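Local coordinates for beta-lactamase (Nostoc sp., PDB 6NHS), which probably hydrolyses beta-lactam antibiotics as a class D serine beta-lactamase, by way of a covalent acyl-enzyme intermediate, at residues Thr112-Phe115 with Tyr116-Ala120; Arg121-His125 with Glu126-Lys130; Ser179-Thr182 with Leu183-Gln187. All coordinates share one frame; numbering follows the deposited sequence. Where two conformers were deposited one is given.

How the interactions relate
Helix 65-76, at whose start the probable Ser-x-x-Lys motif lies, is touched by all three contacts. Interaction 1 is the buried one, built from aromatic and aliphatic side chains in the first turns of helix 113-123. Interaction 2 follows, where that helix ends and helix 125-135 begins; the two meet where A120 CB packs on M128 CE at 3.6 Å. Interaction 2 has mixed chemistry: an apolar inner side and an arginine gripping carbonyls further out. Interaction 3 stands apart, its centre about 19 Å from that of interaction 1, at the start of helix 180-189. Exposed R181 and the hydroxyls of S179 and buried T182 gather round bound formic acid, while leucine and valine pack inward.

Interaction 1 of 3, residues Thr112-Phe115 with Tyr116-Ala120; sequences TVWF and YQVLA
F115 sends a ring edge toward the face of Y116 in the first turns of helix 113-123, just where the Ser-x-Val motif of class D beta-lactamases probably ends with T112 and V113. The two centroids lie 5.7 Å apart with planes at 60°, an edge-to-face pair. With CG anti to the backbone N (chi1 -174°), the F115 ring crosses the L119 side chain at a slant, F115 CE1 meeting L119 CD1 at 3.7 Å. Flat phenyl and branched leucine suit this buried side, where I79 and L86 also pack. Tyrosine suits its place too: the Y116 ring packs as an apolar surface while OH bonds to S70 OG, and its side chain touches K66 of the probable Ser-x-x-Lys motif. Toward the more exposed side, V113 CG1 presses on Q117 CD at 3.7 Å; the glutamine, extended beyond CG, carries its amide past the valine so that NE2 can reach D149 O. W114 has its indole NH satisfied by W98 O. Helical backbone bonds run beneath, Q117 N to V113 O at 2.9 Å among them. At the indole's edge, near the ring plane, V118 CG2 stands 4.3 Å from W114 CE3.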
# COMPACT_ATOMS: atom_id res chain seq x y z
N THR A 112 -0.99 12.05 0.41
CA THR A 112 -0.56 13.31 -0.18
C THR A 112 0.45 13.04 -1.30
O THR A 112 1.65 12.90 -1.05
CB THR A 112 0.03 14.22 0.89
OG1 THR A 112 -0.92 14.33 1.96
CG2 THR A 112 0.31 15.62 0.33
N VAL A 113 -0.05 12.99 -2.54
CA VAL A 113 0.76 12.56 -3.68
C VAL A 113 1.96 13.48 -3.89
O VAL A 113 3.08 13.00 -4.15
CB VAL A 113 -0.11 12.48 -4.95
CG1 VAL A 113 0.76 12.16 -6.17
CG2 VAL A 113 -1.22 11.43 -4.79
N TRP A 114 1.77 14.80 -3.81
CA TRP A 114 2.87 15.70 -4.16
C TRP A 114 4.09 15.48 -3.26
O TRP A 114 5.22 15.60 -3.73
CB TRP A 114 2.41 17.16 -4.11
CG TRP A 114 2.11 17.73 -2.74
CD1 TRP A 114 0.87 17.96 -2.21
CD2 TRP A 114 3.05 18.17 -1.75
NE1 TRP A 114 0.98 18.50 -0.95
CE2 TRP A 114 2.31 18.64 -0.64
CE3 TRP A 114 4.45 18.23 -1.70
CZ2 TRP A 114 2.92 19.15 0.51
CZ3 TRP A 114 5.06 18.73 -0.55
CH2 TRP A 114 4.29 19.18 0.54
N PHE A 115 3.87 15.16 -1.98
CA PHE A 115 4.97 14.86 -1.07
C PHE A 115 5.80 13.69 -1.59
O PHE A 115 7.03 13.76 -1.66
CB PHE A 115 4.40 14.56 0.32
CG PHE A 115 5.44 14.36 1.40
CD1 PHE A 115 6.04 13.13 1.60
CD2 PHE A 115 5.78 15.41 2.26
CE1 PHE A 115 6.99 12.95 2.61
CE2 PHE A 115 6.71 15.23 3.27
CZ PHE A 115 7.31 14.01 3.45
N TYR A 116 5.13 12.62 -2.01
CA TYR A 116 5.85 11.44 -2.49
C TYR A 116 6.42 11.64 -3.88
O TYR A 116 7.38 10.94 -4.24
CB TYR A 116 4.91 10.24 -2.43
CG TYR A 116 4.83 9.68 -1.03
CD1 TYR A 116 5.67 8.66 -0.63
CD2 TYR A 116 3.95 10.21 -0.10
CE1 TYR A 116 5.62 8.15 0.64
CE2 TYR A 116 3.89 9.71 1.19
CZ TYR A 116 4.73 8.68 1.55
OH TYR A 116 4.69 8.16 2.82
N GLN A 117 5.89 12.57 -4.66
CA GLN A 117 6.53 12.89 -5.93
C GLN A 117 7.86 13.60 -5.71
O GLN A 117 8.83 13.36 -6.44
CB GLN A 117 5.59 13.74 -6.79
CG GLN A 117 4.41 12.96 -7.36
CD GLN A 117 3.46 13.84 -8.13
OE1 GLN A 117 3.00 14.87 -7.63
NE2 GLN A 117 3.17 13.46 -9.37
N VAL A 118 7.94 14.47 -4.69
CA VAL A 118 9.24 15.06 -4.34
C VAL A 118 10.22 13.97 -3.93
O VAL A 118 11.37 13.95 -4.37
CB VAL A 118 9.07 16.10 -3.21
CG1 VAL A 118 10.44 16.62 -2.77
CG2 VAL A 118 8.17 17.25 -3.66
N LEU A 119 9.77 13.03 -3.09
CA LEU A 119 10.65 11.96 -2.63
C LEU A 119 11.20 11.17 -3.81
O LEU A 119 12.40 10.88 -3.87
CB LEU A 119 9.91 11.03 -1.67
CG LEU A 119 9.42 11.62 -0.35
CD1 LEU A 119 8.80 10.52 0.50
CD2 LEU A 119 10.55 12.30 0.42
N ALA A 120 10.34 10.83 -4.78
CA ALA A 120 10.77 10.04 -5.92
C ALA A 120 11.78 10.79 -6.78
O ALA A 120 12.76 10.20 -7.25
CB ALA A 120 9.55 9.63 -6.76

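Interaction 2 of 3, residues Arg121-His125 with Glu126-Lys130; sequences RKIGH and ERMEK
R127 reaches back to the last carbonyls of helix 113-123, joining it to helix 125-135 across G124. R127 NE gives I123 O a nearly straight bond (2.9 Å, 170° at the hydrogen), in the carbonyl plane and on a lone pair. R127 NH2 meets K122 O at 2.9 Å, an oxygen in the guanidinium plane, though NH2 approaches tilted from the plane of that carbonyl. A bend at chi3 (-65°) turns the arginine's end toward these acceptors. Glycine suits the joint, since at the backbone angles of G124, with phi positive, a beta carbon would collide with the preceding carbonyl oxygen. The tight side lies inward: I123 CD1 packs on the methyl CE of selenomethionine M128 at 3.9 Å, beside N69 and V72 of helix 65-76, and G124 O accepts from M128 N. The outer side is looser. There H125 and E129 run side by side, H125 CE1 standing 3.5 Å from E129 OE1, while H125 NE2 bonds to G143 O and E129 pairs with K133. I123 O also accepts from a water that accepts from R127 N. With the water, NE and a weak bond from NH2 all on I123 O, the arginine's charge probably offsets part of the negative end of the first helix.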
# COMPACT_ATOMS: atom_id res chain seq x y z
N ARG A 121 11.55 12.09 -7.00
CA ARG A 121 12.50 12.88 -7.78
C ARG A 121 13.86 12.92 -7.09
O ARG A 121 14.90 12.81 -7.76
CB ARG A 121 11.98 14.30 -7.99
CG ARG A 121 10.74 14.41 -8.86
CD ARG A 121 10.29 15.89 -9.03
NE ARG A 121 8.91 15.93 -9.47
CZ ARG A 121 7.89 16.41 -8.76
NH1 ARG A 121 8.10 16.95 -7.56
NH2 ARG A 121 6.66 16.36 -9.26
N LYS A 122 13.87 13.08 -5.77
CA LYS A 122 15.13 13.19 -5.05
C LYS A 122 15.85 11.84 -4.98
O LYS A 122 17.08 11.79 -5.03
CB LYS A 122 14.88 13.75 -3.65
CG LYS A 122 14.40 15.20 -3.66
CD LYS A 122 14.09 15.70 -2.26
CE LYS A 122 15.34 15.91 -1.42
NZ LYS A 122 14.97 16.41 -0.05
N ILE A 123 15.09 10.75 -4.84
CA ILE A 123 15.69 9.42 -4.99
C ILE A 123 16.34 9.30 -6.36
O ILE A 123 17.50 8.90 -6.49
CB ILE A 123 14.64 8.32 -4.77
CG1 ILE A 123 14.22 8.29 -3.29
CG2 ILE A 123 15.20 6.95 -5.22
CD1 ILE A 123 12.89 7.58 -3.00
N GLY A 124 15.61 9.67 -7.40
CA GLY A 124 16.13 9.65 -8.75
C GLY A 124 15.95 8.30 -9.42
O GLY A 124 15.79 7.26 -8.77
N HIS A 125 15.99 8.32 -10.75
CA HIS A 125 15.66 7.14 -11.54
C HIS A 125 16.62 5.99 -11.26
O HIS A 125 16.19 4.84 -11.10
CB HIS A 125 15.66 7.50 -13.03
CG HIS A 125 15.31 6.36 -13.94
ND1 HIS A 125 16.26 5.58 -14.56
CD2 HIS A 125 14.11 5.88 -14.35
CE1 HIS A 125 15.66 4.66 -15.30
NE2 HIS A 125 14.36 4.82 -15.19
N GLU A 126 17.92 6.27 -11.20
CA GLU A 126 18.90 5.19 -11.04
C GLU A 126 18.76 4.51 -9.68
O GLU A 126 18.76 3.28 -9.59
CB GLU A 126 20.32 5.72 -11.22
CG GLU A 126 21.38 4.64 -11.01
CD GLU A 126 22.79 5.17 -11.06
OE1 GLU A 126 22.99 6.33 -11.49
OE2 GLU A 126 23.72 4.42 -10.67
N ARG A 127 18.65 5.29 -8.60
CA ARG A 127 18.49 4.68 -7.29
C ARG A 127 17.15 3.98 -7.16
O ARG A 127 17.05 2.92 -6.53
CB ARG A 127 18.66 5.73 -6.19
CG ARG A 127 20.10 6.13 -5.93
CD ARG A 127 20.24 6.83 -4.59
NE ARG A 127 19.53 8.11 -4.56
CZ ARG A 127 19.77 9.07 -3.68
NH1 ARG A 127 20.69 8.90 -2.74
NH2 ARG A 127 19.09 10.21 -3.73
N MSE A 128 16.10 4.54 -7.76
CA MSE A 128 14.77 3.94 -7.66
C MSE A 128 14.76 2.59 -8.36
O MSE A 128 14.24 1.61 -7.83
CB MSE A 128 13.70 4.84 -8.27
CG MSE A 128 12.28 4.30 -8.08
SE MSE A 128 11.61 4.48 -6.25
CE MSE A 128 11.13 6.39 -6.32
N GLU A 129 15.35 2.53 -9.55
CA GLU A 129 15.39 1.26 -10.28
C GLU A 129 16.17 0.20 -9.51
O GLU A 129 15.78 -0.97 -9.47
CB GLU A 129 16.00 1.47 -11.67
CG GLU A 129 15.54 0.41 -12.67
CD GLU A 129 16.34 0.42 -13.96
OE1 GLU A 129 16.77 1.51 -14.40
OE2 GLU A 129 16.56 -0.67 -14.52
N LYS A 130 17.29 0.59 -8.88
CA LYS A 130 18.08 -0.36 -8.11
C LYS A 130 17.26 -0.96 -6.97
O LYS A 130 17.25 -2.18 -6.77
CB LYS A 130 19.35 0.30 -7.57
CG LYS A 130 20.42 0.56 -8.62
CD LYS A 130 21.75 0.92 -7.97
CE LYS A 130 22.67 1.63 -8.96
NZ LYS A 130 22.71 0.93 -10.27
O HOH W 1 19.08 8.02 -8.51

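Interaction 3 of 3, residues Ser179-Thr182 with Leu183-Gln187. With FMT (formic acid), chain I.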
# COMPACT_ATOMS: atom_id res chain seq x y z
N SER A 179 17.47 -0.53 6.74
CA SER A 179 17.95 -0.61 8.11
C SER A 179 16.79 -0.76 9.08
O SER A 179 15.64 -0.45 8.76
CB SER A 179 18.74 0.65 8.46
OG SER A 179 17.85 1.76 8.56
N GLN A 180 17.11 -1.24 10.28
CA GLN A 180 16.09 -1.37 11.33
C GLN A 180 15.42 -0.03 11.62
O GLN A 180 14.21 0.03 11.87
CB GLN A 180 16.72 -1.94 12.60
CG GLN A 180 15.70 -2.28 13.69
CD GLN A 180 14.73 -3.37 13.25
OE1 GLN A 180 15.14 -4.48 12.93
NE2 GLN A 180 13.44 -3.04 13.23
N ARG A 181 16.19 1.06 11.58
CA ARG A 181 15.61 2.38 11.77
C ARG A 181 14.57 2.68 10.70
O ARG A 181 13.46 3.15 11.00
CB ARG A 181 16.71 3.44 11.77
CG ARG A 181 16.21 4.88 11.81
CD ARG A 181 17.37 5.85 11.64
NE ARG A 181 16.96 7.24 11.78
CZ ARG A 181 16.52 8.00 10.78
NH1 ARG A 181 16.45 7.51 9.55
NH2 ARG A 181 16.17 9.26 11.01
N THR A 182 14.91 2.42 9.44
CA THR A 182 13.96 2.64 8.35
C THR A 182 12.70 1.80 8.55
O THR A 182 11.58 2.30 8.39
CB THR A 182 14.61 2.29 7.01
OG1 THR A 182 15.71 3.18 6.77
CG2 THR A 182 13.60 2.43 5.87
N LEU A 183 12.87 0.52 8.90
CA LEU A 183 11.71 -0.35 9.13
C LEU A 183 10.85 0.18 10.27
O LEU A 183 9.62 0.22 10.15
CB LEU A 183 12.18 -1.77 9.45
CG LEU A 183 13.07 -2.49 8.45
CD1 LEU A 183 13.41 -3.89 8.94
CD2 LEU A 183 12.39 -2.54 7.09
N ASP A 184 11.48 0.56 11.38
CA ASP A 184 10.73 1.05 12.53
C ASP A 184 9.88 2.27 12.16
O ASP A 184 8.72 2.38 12.57
CB ASP A 184 11.68 1.42 13.67
CG ASP A 184 12.29 0.20 14.35
OD1 ASP A 184 11.82 -0.93 14.12
OD2 ASP A 184 13.25 0.39 15.12
N LEU A 185 10.46 3.20 11.40
CA LEU A 185 9.72 4.42 11.06
C LEU A 185 8.55 4.11 10.14
O LEU A 185 7.43 4.58 10.36
CB LEU A 185 10.66 5.44 10.42
CG LEU A 185 11.75 6.01 11.33
CD1 LEU A 185 12.72 6.88 10.53
CD2 LEU A 185 11.12 6.80 12.47
N VAL A 186 8.77 3.29 9.11
CA VAL A 186 7.70 3.02 8.15
C VAL A 186 6.60 2.18 8.79
O VAL A 186 5.41 2.43 8.57
CB VAL A 186 8.27 2.35 6.89
CG1 VAL A 186 7.14 1.91 5.97
CG2 VAL A 186 9.22 3.33 6.17
N GLN A 187 6.97 1.18 9.60
CA GLN A 187 5.95 0.39 10.27
C GLN A 187 5.11 1.24 11.21
O GLN A 187 3.92 0.97 11.38
CB GLN A 187 6.60 -0.78 11.01
CG GLN A 187 7.14 -1.85 10.04
CD GLN A 187 7.92 -2.96 10.72
OE1 GLN A 187 8.70 -2.72 11.65
NE2 GLN A 187 7.73 -4.18 10.24
C FMT I . 18.14 5.18 7.72
O1 FMT I . 17.03 5.21 8.26
O2 FMT I . 19.01 4.34 7.94
O HOH W 2 11.05 -4.44 12.69
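Q180 and D184 meet one turn apart in the N-terminal turns of helix 180-189, where S179 is the N-cap. The glutamine leaves its backbone with CG anti to N, then bends at chi2 (63°), and this fold brings the amide back over the next turn. Q180 NE2 bonds to D184 OD1 at 2.8 Å; the oxygen lies close to the amide plane, whereas the nitrogen comes from above the carboxylate plane. A water accepting from NE2 carries the link on to Q187 OE1, and Q180 OE1 accepts from K174 NZ. Near the start of a helix, an acidic side chain such as D184 is probably well placed against the helix dipole.

Around the turn, R181 and L185 cross: the arginine is extended from CG to NE, and L185 CD1 lies 3.9 Å above one face of its guanidinium, toward the rim. Long aliphatic stem and flat cation suit this edge of the helix, with NH2 bonded to S80 O. Inward, V186 and L185 pack on helix 65-76 and L183 on L171.

S179 fits the cap because its short hydroxyl can turn back on the helix: S179 OG accepts from T182 N at 3.1 Å and gives its own proton to a bound formic acid, probably from the crystallisation liquor. T182 OG1, hydrogen-bonded to E75, also lies near that formic acid. In the plane of the arginine's guanidinium, at its edge, R181 NH1 donates to O1 of the formic acid at 2.7 Å.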